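Local coordinates for acyl-ACP thioesterase (Bacteroides thetaiotaomicron, PDB 2ESS), which probably hydrolyses fatty acyl-[acyl carrier protein] thioesters, releasing free fatty acids, at residues V14-P17 / F18-D21; R25-M28 / G29-G32; C220-V223 / S224-E227. All coordinates share one frame; numbering follows the deposited sequence.

Interaction 1. Residues V14-P17 / F18-D21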
loop_
_atom_site.group_PDB
_atom_site.type_symbol
_atom_site.label_atom_id
_atom_site.label_comp_id
_atom_site.label_asym_id
_atom_site.label_seq_id
_atom_site.Cartn_x
_atom_site.Cartn_y
_atom_site.Cartn_z
ATOM N N VAL A 14 1.056 -6.584 11.743
ATOM C CA VAL A 14 -0.378 -6.869 11.857
ATOM C C VAL A 14 -0.997 -6.647 10.478
ATOM O O VAL A 14 -0.682 -5.642 9.826
ATOM C CB VAL A 14 -1.049 -5.926 12.869
ATOM C CG1 VAL A 14 -2.551 -6.220 12.963
ATOM C CG2 VAL A 14 -0.393 -6.055 14.234
ATOM N N ALA A 15 -1.885 -7.547 10.035
ATOM C CA ALA A 15 -2.597 -7.386 8.756
ATOM C C ALA A 15 -3.682 -6.263 8.825
ATOM O O ALA A 15 -4.750 -6.436 9.400
ATOM C CB ALA A 15 -3.222 -8.711 8.329
ATOM N N GLU A 16 -3.399 -5.122 8.214
ATOM C CA GLU A 16 -4.302 -3.974 8.267
ATOM C C GLU A 16 -5.423 -4.096 7.225
ATOM O O GLU A 16 -5.228 -4.710 6.143
ATOM C CB GLU A 16 -3.532 -2.666 7.969
ATOM C CG GLU A 16 -2.214 -2.467 8.713
ATOM C CD GLU A 16 -1.296 -1.388 8.047
ATOM O OE1 GLU A 16 -1.747 -0.694 7.080
ATOM O OE2 GLU A 16 -0.118 -1.256 8.484
ATOM N N PRO A 17 -6.586 -3.454 7.494
ATOM C CA PRO A 17 -7.780 -3.532 6.640
ATOM C C PRO A 17 -7.600 -3.094 5.197
ATOM O O PRO A 17 -8.260 -3.626 4.285
ATOM C CB PRO A 17 -8.765 -2.579 7.349
ATOM C CG PRO A 17 -8.312 -2.564 8.746
ATOM C CD PRO A 17 -6.846 -2.620 8.686
ATOM N N PHE A 18 -6.716 -2.137 4.957
ATOM C CA PHE A 18 -6.493 -1.683 3.576
ATOM C C PHE A 18 -5.445 -2.501 2.863
ATOM O O PHE A 18 -5.097 -2.214 1.726
ATOM C CB PHE A 18 -6.183 -0.168 3.554
ATOM C CG PHE A 18 -7.334 0.680 4.005
ATOM C CD1 PHE A 18 -8.617 0.434 3.540
ATOM C CD2 PHE A 18 -7.155 1.702 4.906
ATOM C CE1 PHE A 18 -9.679 1.187 3.970
ATOM C CE2 PHE A 18 -8.228 2.452 5.325
ATOM C CZ PHE A 18 -9.482 2.190 4.854
ATOM N N HIS A 19 -4.933 -3.523 3.548
ATOM C CA HIS A 19 -3.922 -4.414 3.028
ATOM C C HIS A 19 -4.430 -5.846 2.834
ATOM O O HIS A 19 -3.620 -6.734 2.598
ATOM C CB HIS A 19 -2.750 -4.446 4.001
ATOM C CG HIS A 19 -1.941 -3.186 3.994
ATOM N ND1 HIS A 19 -0.968 -2.923 4.934
ATOM C CD2 HIS A 19 -1.953 -2.124 3.146
ATOM C CE1 HIS A 19 -0.416 -1.751 4.663
ATOM N NE2 HIS A 19 -0.994 -1.249 3.583
ATOM N N VAL A 20 -5.738 -6.056 2.943
ATOM C CA VAL A 20 -6.331 -7.367 2.697
ATOM C C VAL A 20 -7.314 -7.333 1.555
ATOM O O VAL A 20 -7.793 -6.273 1.183
ATOM C CB VAL A 20 -7.014 -7.952 3.958
ATOM C CG1 VAL A 20 -5.988 -8.093 5.095
ATOM C CG2 VAL A 20 -8.319 -7.153 4.315
ATOM N N ASP A 21 -7.624 -8.508 0.997
ATOM C CA ASP A 21 -8.565 -8.636 -0.113
ATOM C C ASP A 21 -9.988 -8.882 0.354
ATOM O O ASP A 21 -10.276 -8.808 1.559
ATOM C CB ASP A 21 -8.107 -9.718 -1.109
ATOM C CG ASP A 21 -8.068 -11.158 -0.503
ATOM O OD1 ASP A 21 -8.736 -11.439 0.524
ATOM O OD2 ASP A 21 -7.337 -11.997 -1.095
HETATM O O HOH W 1 -8.485 -3.443 1.103
#
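Phe-18 follows Pro-17 through a tight type I beta turn that spans Glu-16 to His-19. Pro-17 and Phe-18 hold its two corners, and their backbone angles are those of a type I turn. The Phe-18 ring starts close by the Pro-17 carbonyl carbon and packs on Asn-33 of the second subunit. His-19 closes the turn. His-19 N donates to Glu-16 O at 2.9 Å, approaching from above the carbonyl plane. The His-19 imidazole runs alongside the Glu-16 side chain in the same direction, and the flat carboxylate is tilted 25° against the ring. Glu-16 OE1 sits 3.0 Å from His-19 CE1. Glu-16 OE1 is also 3.2 Å from His-19 ND1, but the angle is too poor for a hydrogen bond. Glu-16 CG lies beside its own N (chi1 -47°), and the chain runs on extended, which carries the carboxylate to the imidazole. The partner of OE1 is Asn-33 ND2 of the second subunit, with a weak bond from Asn-37 there. An alanine in place of Glu-16 is likely to leave that Asn-33 amide without its acceptor and the His-19 ring without its flat neighbour. Val-20 packs back on the first half: CG2 is 3.5 Å from Pro-17 O, and CG1 is 4.3 Å from Ala-15 CB. One water donates to both Pro-17 O and Val-20 O. The turn belongs to the connection from strand 9-14 to helix 28-45, beside the Gln-75 and Tyr-76 loop and against helix 28-45 of the second subunit.

Interaction 2. Residues R25-M28 / G29-G32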
loop_
_atom_site.group_PDB
_atom_site.type_symbol
_atom_site.label_atom_id
_atom_site.label_comp_id
_atom_site.label_asym_id
_atom_site.label_seq_id
_atom_site.Cartn_x
_atom_site.Cartn_y
_atom_site.Cartn_z
ATOM N N ARG A 25 -7.877 -11.599 3.544
ATOM C CA ARG A 25 -6.514 -12.140 3.605
ATOM C C ARG A 25 -5.566 -11.155 3.005
ATOM O O ARG A 25 -5.898 -10.502 2.023
ATOM C CB ARG A 25 -6.406 -13.418 2.765
ATOM C CG ARG A 25 -7.346 -14.519 3.178
ATOM C CD ARG A 25 -6.809 -15.189 4.386
ATOM N NE ARG A 25 -7.812 -15.996 5.057
ATOM C CZ ARG A 25 -7.568 -16.748 6.120
ATOM N NH1 ARG A 25 -6.343 -16.836 6.601
ATOM N NH2 ARG A 25 -8.561 -17.437 6.696
ATOM N N LEU A 26 -4.383 -11.085 3.597
ATOM C CA LEU A 26 -3.292 -10.205 3.182
ATOM C C LEU A 26 -3.053 -10.377 1.685
ATOM O O LEU A 26 -3.076 -11.507 1.153
ATOM C CB LEU A 26 -2.028 -10.572 3.961
ATOM C CG LEU A 26 -0.867 -9.555 4.059
ATOM C CD1 LEU A 26 -1.283 -8.432 4.997
ATOM C CD2 LEU A 26 0.423 -10.245 4.580
ATOM N N THR A 27 -2.859 -9.272 0.980
ATOM C CA THR A 27 -2.713 -9.373 -0.448
ATOM C C THR A 27 -1.246 -9.772 -0.735
ATOM O O THR A 27 -0.343 -9.491 0.064
ATOM C CB THR A 27 -3.061 -8.050 -1.185
ATOM O OG1 THR A 27 -2.125 -7.037 -0.802
ATOM C CG2 THR A 27 -4.516 -7.573 -0.863
HETATM N N MSE A 28 -1.028 -10.363 -1.901
HETATM C CA MSE A 28 0.309 -10.741 -2.351
HETATM C C MSE A 28 1.241 -9.553 -2.467
HETATM O O MSE A 28 2.445 -9.677 -2.141
HETATM C CB MSE A 28 0.266 -11.438 -3.719
HETATM C CG MSE A 28 1.563 -12.166 -4.107
HETATM SE SE MSE A 28 1.910 -13.685 -2.878
HETATM C CE MSE A 28 0.275 -14.630 -3.115
ATOM N N GLY A 29 0.720 -8.449 -3.006
ATOM C CA GLY A 29 1.458 -7.208 -3.165
ATOM C C GLY A 29 1.955 -6.705 -1.816
ATOM O O GLY A 29 3.124 -6.348 -1.677
ATOM N N VAL A 30 1.087 -6.730 -0.808
ATOM C CA VAL A 30 1.476 -6.256 0.543
ATOM C C VAL A 30 2.475 -7.185 1.180
ATOM O O VAL A 30 3.412 -6.706 1.839
ATOM C CB VAL A 30 0.242 -6.048 1.469
ATOM C CG1 VAL A 30 0.683 -5.841 2.918
ATOM C CG2 VAL A 30 -0.576 -4.861 0.945
ATOM N N LEU A 31 2.301 -8.491 0.988
ATOM C CA LEU A 31 3.279 -9.470 1.486
ATOM C C LEU A 31 4.646 -9.244 0.849
ATOM O O LEU A 31 5.634 -9.224 1.549
ATOM C CB LEU A 31 2.859 -10.903 1.226
ATOM C CG LEU A 31 3.815 -11.996 1.708
ATOM C CD1 LEU A 31 4.151 -11.879 3.217
ATOM C CD2 LEU A 31 3.218 -13.366 1.369
ATOM N N GLY A 32 4.688 -9.127 -0.475
ATOM C CA GLY A 32 5.921 -8.747 -1.200
ATOM C C GLY A 32 6.570 -7.490 -0.619
ATOM O O GLY A 32 7.765 -7.486 -0.349
#
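Thr-27 and Val-30 meet where the chain turns from loop into helix 28-45, and the first helical bonds run from Leu-31 N to Thr-27 O (3.0 Å) and from Gly-32 N to Met-28 O (2.8 Å). Thr-27 is the N-cap. Thr-27 OG1 accepts from Val-30 N at 3.2 Å, with an N-H...O angle of 155°. With chi1 at 64°, the hydroxyl is turned back against its own main chain, from where it can reach over the first turn. Val-30 CG2 also lies against Thr-27 OG1, at 3.2 Å. Leu-26, just before the cap, lays CD2 on Leu-31 CB at 4.2 Å. This pairing is a hydrophobic staple. The helix that begins here is the long helix of the N-terminal hotdog domain, the one packed on the curved sheet of that fold. Leu-26 CD1 meets Val-30 CG1 at 3.9 Å, the two side chains crossing at about a right angle. Met-28 is a selenomethionine whose side chain is kinked twice. Met-28 SE lies 4.5 Å from Leu-31 CD2. Both residues are buried against Ile-67 and Leu-69 of strand 58-69, and Met-28 also touches Ile-182 and Leu-186 of helix 178-186.

Interaction 3. Residues C220-V223 / S224-E227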
loop_
_atom_site.group_PDB
_atom_site.type_symbol
_atom_site.label_atom_id
_atom_site.label_comp_id
_atom_site.label_asym_id
_atom_site.label_seq_id
_atom_site.Cartn_x
_atom_site.Cartn_y
_atom_site.Cartn_z
ATOM N N CYS A 220 -0.537 -13.775 -21.472
ATOM C CA CYS A 220 -0.779 -14.855 -20.559
ATOM C C CYS A 220 -0.938 -16.208 -21.251
ATOM O O CYS A 220 -1.670 -16.315 -22.222
ATOM C CB CYS A 220 -2.011 -14.532 -19.763
ATOM S SG CYS A 220 -2.258 -15.712 -18.477
ATOM N N ASP A 221 -0.209 -17.221 -20.762
ATOM C CA ASP A 221 -0.396 -18.641 -21.128
ATOM C C ASP A 221 -1.007 -19.354 -19.935
ATOM O O ASP A 221 -0.431 -19.302 -18.865
ATOM C CB ASP A 221 0.949 -19.352 -21.345
ATOM C CG ASP A 221 1.688 -18.891 -22.561
ATOM O OD1 ASP A 221 1.074 -18.322 -23.490
ATOM O OD2 ASP A 221 2.913 -19.132 -22.587
ATOM N N GLU A 222 -2.129 -20.046 -20.106
ATOM C CA GLU A 222 -2.644 -20.887 -19.045
ATOM C C GLU A 222 -2.130 -22.286 -19.314
ATOM O O GLU A 222 -2.602 -22.955 -20.229
ATOM C CB GLU A 222 -4.172 -20.833 -18.970
ATOM C CG GLU A 222 -4.726 -21.604 -17.769
ATOM C CD GLU A 222 -6.265 -21.573 -17.642
ATOM O OE1 GLU A 222 -6.942 -20.970 -18.513
ATOM O OE2 GLU A 222 -6.789 -22.177 -16.670
ATOM N N VAL A 223 -1.142 -22.728 -18.547
ATOM C CA VAL A 223 -0.453 -23.969 -18.863
ATOM C C VAL A 223 -1.234 -25.194 -18.362
ATOM O O VAL A 223 -1.125 -26.266 -18.938
ATOM C CB VAL A 223 1.018 -23.981 -18.386
ATOM C CG1 VAL A 223 1.716 -22.685 -18.791
ATOM C CG2 VAL A 223 1.120 -24.200 -16.924
ATOM N N SER A 224 -2.012 -25.012 -17.302
ATOM C CA SER A 224 -2.964 -25.998 -16.811
ATOM C C SER A 224 -4.099 -25.203 -16.206
ATOM O O SER A 224 -4.025 -23.976 -16.142
ATOM C CB SER A 224 -2.348 -26.866 -15.720
ATOM O OG SER A 224 -2.453 -26.233 -14.452
ATOM N N GLU A 225 -5.114 -25.886 -15.694
ATOM C CA GLU A 225 -6.256 -25.198 -15.079
ATOM C C GLU A 225 -5.820 -24.211 -13.994
ATOM O O GLU A 225 -6.500 -23.214 -13.749
ATOM C CB GLU A 225 -7.248 -26.196 -14.472
ATOM C CG GLU A 225 -8.628 -25.579 -14.115
ATOM C CD GLU A 225 -9.477 -25.199 -15.348
ATOM O OE1 GLU A 225 -9.133 -25.617 -16.474
ATOM O OE2 GLU A 225 -10.494 -24.482 -15.192
ATOM N N ASN A 226 -4.708 -24.501 -13.328
ATOM C CA ASN A 226 -4.318 -23.731 -12.148
ATOM C C ASN A 226 -3.026 -22.954 -12.283
ATOM O O ASN A 226 -2.664 -22.197 -11.370
ATOM C CB ASN A 226 -4.234 -24.691 -10.968
ATOM C CG ASN A 226 -5.614 -25.089 -10.448
ATOM O OD1 ASN A 226 -6.547 -24.275 -10.435
ATOM N ND2 ASN A 226 -5.753 -26.351 -10.041
ATOM N N GLU A 227 -2.328 -23.125 -13.407
ATOM C CA GLU A 227 -1.020 -22.492 -13.599
ATOM C C GLU A 227 -1.038 -21.521 -14.775
ATOM O O GLU A 227 -1.401 -21.889 -15.896
ATOM C CB GLU A 227 0.047 -23.532 -13.802
ATOM C CG GLU A 227 1.458 -22.926 -13.873
ATOM C CD GLU A 227 2.577 -23.963 -13.791
ATOM O OE1 GLU A 227 2.322 -25.076 -13.259
ATOM O OE2 GLU A 227 3.714 -23.661 -14.265
#
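Val-223 and Ser-224 both face Glu-227 across the end of a beta hairpin, an arrangement that makes a classic beta bulge. Val-223 N donates to Glu-227 O at 2.8 Å, and Ser-224 N reaches the same oxygen only weakly. Beyond the bulge, Glu-225 and Asn-226 form the corners of a type I turn. A weak bond from Glu-227 N to Ser-224 O closes it. The hairpin joins strands 215-224 and 227-234 in the C-terminal hotdog domain.

The side chains lie mostly at the surface. Val-223 crosses Glu-227 at a slant, with its CG2 tight against the methylene chain, 3.3 Å from Glu-227 CG. Glu-227 leaves the backbone with chi1 at -174° and stays stretched out, which takes it past the valine. The carboxylate has its partner further on, where OE2 takes a hydrogen bond from His-229 NE2. Glu-222 is also extended, and it runs beside the turn. Glu-222 CG lies 3.0 Å from Ser-224 O, and Glu-222 OE2 comes to 3.1 Å from Glu-225 O. Both oxygens of that second pair are acceptors, so this is not a hydrogen bond. Glu-225 OE1 stands 4.2 Å from Glu-222 OE2, a like-charge neighbour that would probably raise the proton affinity of both acids slightly. Lys-197 lies beside this end of the hairpin, touching Glu-225 and bonding to Asn-226 OD1.

The Ser-224 hydroxyl sits against the backbone of the turn and makes an ST turn. Ser-224 OG accepts from Asn-226 N at 3.1 Å with an angle of 159°, and from Glu-227 N in a weak bond.

Interactions 1 and 2 follow one another in the N-terminal hotdog domain, with centres about 8 Å apart. They touch directly: His-19 O lies 3.1 Å from Thr-27 N, a probable hydrogen bond, and Val-20 packs on Arg-25 and Leu-26. Together they lead the chain from strand 9-14 into the helix. Interaction 3 stands apart in the C-terminal one. Its centre is about 28 Å from that of interaction 1 and about 22 Å from that of interaction 2, and it touches neither. All three lie away from the calcium site of Asp-171 and His-175. The side chain of Phe-18 is nonetheless about 5 Å from a bound calcium ion at the nearest atoms.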